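Local coordinates for hypothetical protein (Parabacteroides merdae, PDB 4OO3) that is of unknown function but probably acts as an NAD(P)-dependent oxidoreductase built from a Rossmann-fold domain and a C-terminal sheet domain, at residues A95-K100 against V209-E214; S117-A122 against V217-H222; M158-L163 against P340-E345. All blocks are in the same frame, centred on the assembly; numbering follows the deposited sequence.

Contact 1: residues A95-K100 against V209-E214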
# COMPACT_ATOMS: atom_id res chain seq x y z
N ALA A 95 -7.01 -9.81 -4.28
CA ALA A 95 -7.26 -8.84 -3.22
C ALA A 95 -8.36 -9.35 -2.30
O ALA A 95 -9.51 -9.45 -2.70
CB ALA A 95 -7.64 -7.48 -3.79
N GLY A 96 -7.98 -9.66 -1.06
CA GLY A 96 -8.92 -10.11 -0.07
C GLY A 96 -8.24 -10.78 1.10
O GLY A 96 -7.45 -10.15 1.81
N ASN A 97 -8.54 -12.05 1.30
CA ASN A 97 -8.02 -12.79 2.43
C ASN A 97 -6.51 -13.00 2.34
O ASN A 97 -6.03 -13.77 1.52
CB ASN A 97 -8.74 -14.13 2.56
CG ASN A 97 -8.52 -14.77 3.91
OD1 ASN A 97 -7.39 -15.08 4.27
ND2 ASN A 97 -9.59 -14.94 4.67
N ASN A 98 -5.78 -12.31 3.21
CA ASN A 98 -4.32 -12.29 3.16
C ASN A 98 -3.66 -13.53 3.74
O ASN A 98 -2.49 -13.79 3.47
CB ASN A 98 -3.79 -11.04 3.87
CG ASN A 98 -4.23 -9.75 3.19
OD1 ASN A 98 -4.29 -9.69 1.97
ND2 ASN A 98 -4.54 -8.73 3.97
N GLY A 99 -4.40 -14.29 4.54
CA GLY A 99 -3.88 -15.55 5.09
C GLY A 99 -3.74 -16.60 4.01
O GLY A 99 -2.76 -17.33 3.96
N LYS A 100 -4.74 -16.65 3.13
CA LYS A 100 -4.75 -17.54 1.97
C LYS A 100 -3.90 -17.05 0.77
O LYS A 100 -3.57 -17.84 -0.11
CB LYS A 100 -6.19 -17.69 1.48
CG LYS A 100 -7.15 -18.39 2.43
CD LYS A 100 -8.59 -18.10 2.05
CE LYS A 100 -9.46 -19.34 2.02
NZ LYS A 100 -9.89 -19.75 3.39
N VAL A 209 -6.56 -11.24 12.72
CA VAL A 209 -5.18 -10.97 12.28
C VAL A 209 -4.51 -12.18 11.61
O VAL A 209 -3.48 -12.02 10.96
CB VAL A 209 -4.27 -10.45 13.42
CG1 VAL A 209 -4.81 -9.13 13.97
CG2 VAL A 209 -4.10 -11.48 14.54
N ASN A 210 -5.08 -13.37 11.78
CA ASN A 210 -4.59 -14.55 11.06
C ASN A 210 -4.97 -14.54 9.58
O ASN A 210 -4.35 -15.20 8.76
CB ASN A 210 -5.11 -15.84 11.71
CG ASN A 210 -4.56 -16.07 13.11
OD1 ASN A 210 -5.28 -16.48 14.00
ND2 ASN A 210 -3.28 -15.80 13.30
N GLN A 211 -6.02 -13.80 9.25
CA GLN A 211 -6.51 -13.76 7.89
C GLN A 211 -6.22 -12.43 7.20
O GLN A 211 -5.90 -12.40 6.00
CB GLN A 211 -8.00 -14.04 7.90
CG GLN A 211 -8.34 -15.38 8.53
CD GLN A 211 -9.78 -15.77 8.29
OE1 GLN A 211 -10.16 -16.04 7.16
NE2 GLN A 211 -10.58 -15.79 9.35
N GLN A 212 -6.32 -11.34 7.95
CA GLN A 212 -6.02 -10.03 7.41
C GLN A 212 -4.52 -9.75 7.49
O GLN A 212 -3.97 -9.04 6.66
CB GLN A 212 -6.81 -8.96 8.18
CG GLN A 212 -6.52 -7.52 7.78
CD GLN A 212 -6.77 -7.22 6.31
OE1 GLN A 212 -7.64 -7.81 5.67
NE2 GLN A 212 -6.00 -6.29 5.77
N GLY A 213 -3.86 -10.33 8.49
CA GLY A 213 -2.50 -9.95 8.86
C GLY A 213 -2.52 -8.98 10.03
O GLY A 213 -3.51 -8.28 10.25
N GLU A 214 -1.44 -8.94 10.80
CA GLU A 214 -1.36 -8.01 11.93
C GLU A 214 -1.17 -6.59 11.42
O GLU A 214 -0.73 -6.38 10.29
CB GLU A 214 -0.21 -8.39 12.87
CG GLU A 214 -0.40 -9.72 13.58
CD GLU A 214 -0.10 -9.68 15.07
OE1 GLU A 214 0.32 -8.62 15.59
OE2 GLU A 214 -0.29 -10.73 15.73

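Contact 2: residues S117-A122 against V217-H222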
# COMPACT_ATOMS: atom_id res chain seq x y z
N SER A 117 -1.21 -8.52 -7.22
CA SER A 117 -1.81 -8.69 -5.91
C SER A 117 -1.77 -7.39 -5.15
O SER A 117 -0.78 -6.67 -5.20
CB SER A 117 -1.04 -9.75 -5.13
OG SER A 117 -1.46 -9.78 -3.77
N ASP A 118 -2.84 -7.10 -4.43
CA ASP A 118 -2.80 -6.07 -3.42
C ASP A 118 -1.80 -6.47 -2.33
O ASP A 118 -1.44 -7.65 -2.18
CB ASP A 118 -4.18 -5.89 -2.79
CG ASP A 118 -4.35 -4.53 -2.13
OD1 ASP A 118 -3.41 -3.70 -2.20
OD2 ASP A 118 -5.43 -4.30 -1.55
N LYS A 119 -1.32 -5.49 -1.59
CA LYS A 119 -0.55 -5.76 -0.38
C LYS A 119 -1.45 -6.32 0.73
O LYS A 119 -2.68 -6.15 0.68
CB LYS A 119 0.16 -4.49 0.10
CG LYS A 119 -0.70 -3.21 0.10
CD LYS A 119 -1.05 -2.70 1.47
CE LYS A 119 -2.12 -3.52 2.15
NZ LYS A 119 -2.83 -2.68 3.15
N PRO A 120 -0.87 -7.02 1.71
CA PRO A 120 0.49 -7.54 1.79
C PRO A 120 0.56 -8.94 1.20
O PRO A 120 -0.30 -9.78 1.50
CB PRO A 120 0.76 -7.59 3.29
CG PRO A 120 -0.57 -7.83 3.90
CD PRO A 120 -1.61 -7.26 2.97
N MSE A 121 1.57 -9.19 0.37
CA MSE A 121 1.78 -10.51 -0.25
C MSE A 121 2.35 -11.53 0.70
O MSE A 121 2.40 -12.72 0.37
CB MSE A 121 2.69 -10.37 -1.48
CG MSE A 121 1.99 -9.52 -2.53
SE MSE A 121 2.78 -9.84 -4.31
CE MSE A 121 4.50 -8.99 -3.93
N ALA A 122 2.79 -11.09 1.87
CA ALA A 122 3.16 -12.01 2.96
C ALA A 122 2.86 -11.34 4.30
O ALA A 122 3.09 -10.14 4.44
CB ALA A 122 4.63 -12.39 2.87
N VAL A 217 2.22 -5.69 9.79
CA VAL A 217 2.62 -6.23 8.48
C VAL A 217 1.74 -5.75 7.32
O VAL A 217 2.00 -6.08 6.16
CB VAL A 217 2.65 -7.79 8.48
CG1 VAL A 217 3.41 -8.31 9.69
CG2 VAL A 217 1.24 -8.39 8.43
N ASP A 218 0.72 -4.96 7.63
CA ASP A 218 -0.32 -4.60 6.67
C ASP A 218 -0.05 -3.21 6.08
O ASP A 218 0.64 -3.09 5.08
CB ASP A 218 -1.69 -4.72 7.36
CG ASP A 218 -2.86 -4.42 6.44
OD1 ASP A 218 -2.63 -4.37 5.21
OD2 ASP A 218 -4.00 -4.27 6.95
N VAL A 219 -0.55 -2.15 6.71
CA VAL A 219 -0.35 -0.79 6.19
C VAL A 219 1.13 -0.40 6.22
O VAL A 219 1.55 0.42 5.41
CB VAL A 219 -1.21 0.24 6.97
CG1 VAL A 219 -0.77 1.69 6.73
CG2 VAL A 219 -2.67 0.08 6.58
N THR A 220 1.92 -0.99 7.12
CA THR A 220 3.37 -0.74 7.18
C THR A 220 4.06 -1.05 5.85
O THR A 220 5.11 -0.48 5.53
CB THR A 220 4.08 -1.60 8.25
OG1 THR A 220 3.78 -2.98 8.01
CG2 THR A 220 3.65 -1.22 9.66
N THR A 221 3.50 -1.99 5.11
CA THR A 221 3.98 -2.30 3.76
C THR A 221 4.15 -1.00 2.97
O THR A 221 5.23 -0.72 2.47
CB THR A 221 3.01 -3.27 3.06
OG1 THR A 221 3.01 -4.51 3.78
CG2 THR A 221 3.41 -3.54 1.62
N HIS A 222 3.10 -0.18 2.91
CA HIS A 222 3.17 1.13 2.25
C HIS A 222 4.30 2.00 2.80
O HIS A 222 5.01 2.65 2.04
CB HIS A 222 1.87 1.90 2.42
CG HIS A 222 0.69 1.30 1.72
ND1 HIS A 222 0.72 0.91 0.40
CD2 HIS A 222 -0.57 1.05 2.15
CE1 HIS A 222 -0.46 0.43 0.05
NE2 HIS A 222 -1.26 0.51 1.10
O HOH W 1 4.01 -7.57 5.19

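Contact 3: residues M158-L163 against P340-E345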
# COMPACT_ATOMS: atom_id res chain seq x y z
N MSE A 158 5.69 12.30 -4.04
CA MSE A 158 6.50 12.51 -5.24
C MSE A 158 7.38 13.72 -5.07
O MSE A 158 8.52 13.72 -5.54
CB MSE A 158 5.64 12.67 -6.49
CG MSE A 158 4.98 11.35 -6.84
SE MSE A 158 3.72 11.59 -8.33
CE MSE A 158 5.05 11.57 -9.78
N LEU A 159 6.88 14.75 -4.40
CA LEU A 159 7.67 15.97 -4.20
C LEU A 159 8.77 15.76 -3.16
O LEU A 159 9.85 16.32 -3.26
CB LEU A 159 6.77 17.16 -3.84
CG LEU A 159 5.90 17.65 -5.00
CD1 LEU A 159 4.85 18.64 -4.54
CD2 LEU A 159 6.76 18.28 -6.08
N GLN A 160 8.47 14.93 -2.17
CA GLN A 160 9.43 14.59 -1.13
C GLN A 160 10.63 13.88 -1.77
O GLN A 160 11.78 14.26 -1.56
CB GLN A 160 8.78 13.70 -0.08
CG GLN A 160 9.10 14.10 1.35
CD GLN A 160 8.56 13.10 2.35
OE1 GLN A 160 7.92 12.12 1.99
NE2 GLN A 160 8.82 13.35 3.62
N ARG A 161 10.35 12.85 -2.57
CA ARG A 161 11.37 12.14 -3.34
C ARG A 161 12.21 13.10 -4.18
O ARG A 161 13.44 13.02 -4.18
CB ARG A 161 10.72 11.08 -4.24
CG ARG A 161 11.66 10.28 -5.14
CD ARG A 161 10.88 9.12 -5.76
NE ARG A 161 11.45 8.60 -7.00
CZ ARG A 161 11.93 7.36 -7.18
NH1 ARG A 161 11.96 6.47 -6.20
NH2 ARG A 161 12.40 7.02 -8.37
N GLU A 162 11.54 14.00 -4.90
CA GLU A 162 12.22 14.95 -5.78
C GLU A 162 13.14 15.88 -5.02
O GLU A 162 14.31 16.04 -5.39
CB GLU A 162 11.23 15.77 -6.62
CG GLU A 162 11.29 15.46 -8.10
CD GLU A 162 12.53 16.02 -8.78
OE1 GLU A 162 12.90 17.18 -8.49
OE2 GLU A 162 13.12 15.31 -9.61
N LEU A 163 12.61 16.49 -3.96
CA LEU A 163 13.37 17.44 -3.16
C LEU A 163 14.57 16.81 -2.46
O LEU A 163 15.61 17.44 -2.31
CB LEU A 163 12.46 18.12 -2.14
CG LEU A 163 11.39 19.08 -2.70
CD1 LEU A 163 10.57 19.65 -1.56
CD2 LEU A 163 12.02 20.20 -3.50
N PRO A 340 -2.65 15.90 3.07
CA PRO A 340 -1.20 16.03 3.30
C PRO A 340 -0.59 17.31 2.72
O PRO A 340 -0.90 17.68 1.59
CB PRO A 340 -0.61 14.78 2.62
CG PRO A 340 -1.65 14.32 1.66
CD PRO A 340 -2.98 14.75 2.21
N GLU A 341 0.25 17.97 3.52
CA GLU A 341 0.97 19.15 3.10
C GLU A 341 2.45 18.93 3.39
O GLU A 341 2.80 18.37 4.43
CB GLU A 341 0.49 20.41 3.84
CG GLU A 341 -0.97 20.79 3.62
CD GLU A 341 -1.31 21.13 2.17
OE1 GLU A 341 -0.39 21.38 1.36
OE2 GLU A 341 -2.52 21.15 1.84
N LEU A 342 3.30 19.39 2.47
CA LEU A 342 4.74 19.19 2.55
C LEU A 342 5.44 20.48 2.99
O LEU A 342 5.08 21.57 2.54
CB LEU A 342 5.27 18.74 1.18
CG LEU A 342 6.77 18.53 0.98
CD1 LEU A 342 7.37 17.53 1.95
CD2 LEU A 342 7.02 18.10 -0.46
N PHE A 343 6.43 20.35 3.87
CA PHE A 343 7.23 21.48 4.34
C PHE A 343 8.74 21.22 4.22
O PHE A 343 9.20 20.09 4.37
CB PHE A 343 6.89 21.80 5.80
CG PHE A 343 5.46 22.22 6.01
CD1 PHE A 343 4.46 21.27 6.13
CD2 PHE A 343 5.12 23.56 6.08
CE1 PHE A 343 3.14 21.65 6.32
CE2 PHE A 343 3.80 23.95 6.28
CZ PHE A 343 2.81 23.00 6.40
N VAL A 344 9.49 22.28 3.94
CA VAL A 344 10.95 22.27 3.97
C VAL A 344 11.40 23.07 5.18
O VAL A 344 11.08 24.25 5.31
CB VAL A 344 11.54 22.94 2.71
CG1 VAL A 344 13.07 23.01 2.80
CG2 VAL A 344 11.10 22.19 1.46
N GLU A 345 12.16 22.43 6.07
CA GLU A 345 12.59 23.07 7.31
C GLU A 345 14.11 23.02 7.40
O GLU A 345 14.69 21.95 7.50
CB GLU A 345 11.97 22.36 8.51
CG GLU A 345 10.48 22.08 8.33
CD GLU A 345 9.76 21.77 9.64
OE1 GLU A 345 10.43 21.47 10.65
OE2 GLU A 345 8.52 21.84 9.64

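Contact 1: residues A95-K100 against V209-E214
Q211 crosses N97 at a slant, each side-chain atom from CB to OE1 meeting its amide, and also offers its carbonyl to the backbone beyond. Its CB lies 3.7 Å from N97 ND2, and CG, beside its own backbone N, is the start of an extended chain that carries CD past the same amide nitrogen. At the tip OE1 accepts from N97 ND2 at 2.8 Å, lying almost exactly in the amide plane of N97, while the amide planes of the two residues are turned 39° apart. The other branch, Q211 NE2, is held by D208, so both ends of this amide have partners. N97 in turn is the N-cap of helix 98-110, which follows strand 91-94 of the Rossmann sheet: its OD1 takes K100 N at 3.3 Å and, more weakly, G99 N. An alanine in place of N97 would probably leave Q211 OE1 without this donor and the first turn of the helix without its cap. Q211 O sits in front of the same helix start, receiving weak bonds from both N98 N and G99 N, each 2.8 Å long but poorly directed. Next to it, N98 ND2 donates to Q212 O at 2.8 Å in a nearly straight bond of 167°. The N98 and Q212 side chains run side by side, pointing the same way; Q212 NE2, however, is directed to D218. G99, without a side chain, lets its CA come to 3.7 Å from N210 O.

Contact 2: residues S117-A122 against V217-H222
P120 and D218 mark the closest approach of the two backbones, their CA atoms 5.8 Å apart where the loop after strand 114-117 passes the segment leading into helix 220-231. A cis peptide bond joins K119 to P120, and on the other side T221 N bonds to D218 O. Further along the loop, one water donates to both A122 O and V217 O and so bridges the backbones. K119 makes the largest single share of the contact. Its CG takes the crowded position between backbone N and carbonyl carbon (chi1 45°), and further bends at chi2 and chi3 fold the chain against the helix. CB touches T221 CG2 at 3.7 Å. CD lies over one face of the H222 imidazole, tight against it at 3.2 Å from NE2. At the tip, NZ forms a salt bridge with D218 OD1 at 2.7 Å, meeting it on the syn side but 34° out of the carboxylate plane. The P120 ring fills in beside this pair, with CB 3.5 Å from V217 O and CD 3.8 Å from D218 OD1. The order D118-K119-P120 with its cis proline is consistent with the Glu-Lys-Pro motif of Gfo/Idh/MocA oxidoreductases, and D218 and H222 are spaced like that family's Asp-x-x-x-His pair, both of which in relatives line the nicotinamide and substrate pocket. Around the contact, Y427 of helix 419-439 packs on K119 and P120, M121 turns to L131 and F135 of helix 125-140, and V219 rests on V303 and W305 of strand 297-306.

Contact 3: residues M158-L163 against P340-E345
L342 is the bump of this contact: its branched end rises from strand 341-345 into a hollow on helix 158-163 shaped by L159, Q160 and L163. CG stands anti to the backbone N (chi1 177°), pointing at the helix, and chi2 sets the two methyls. CD2 goes deepest, to 3.5 Å from L159 CB, and also lies against the backbone at Q160 N. The other methyl, CD1, rests 3.9 Å from Q160 CG, so the fork sits on Q160, one methyl on its backbone and the other on its side chain. From the far end of the hollow L163 meets L342 tip to tip, CD1 against CD2 at 4.0 Å. The same L163 CD1 then leans on V344 CG2, also at 4.0 Å, the two side chains crossing at a slant. The side-chain contacts are carbon to carbon, with no hydrogen bond across them. The axes of segments 158-163 and 341-345 approach to 9.6 Å and run 21° apart. V385 of strand 382-386 and I330 of strand 326-332 flank L342, and V366 of helix 352-369 adjoins L163. This is the two-layer packing of an alpha+beta domain, a helix lying on one face of the mixed, largely antiparallel sheet.

How the contacts relate
Contacts 1 and 2 are neighbours, their centres 10 Å apart, and both join the Rossmann-fold part of the chain to the C-terminal part. They touch directly: Q212 NE2 probably bonds to D218 OD2 at 3.1 Å, and N98 ND2 packs 3.4 Å from P120 CD. Through Q212 the first contact may help to orient the D218 carboxylate that K119 meets in the second, a pair that probably borders the cofactor and substrate pocket. Contact 3 stands apart, within the C-terminal part. Its centre is 24 Å from that of contact 2, with nearest atoms about 10 Å apart, and 33 Å from that of contact 1, across the centre of the chain.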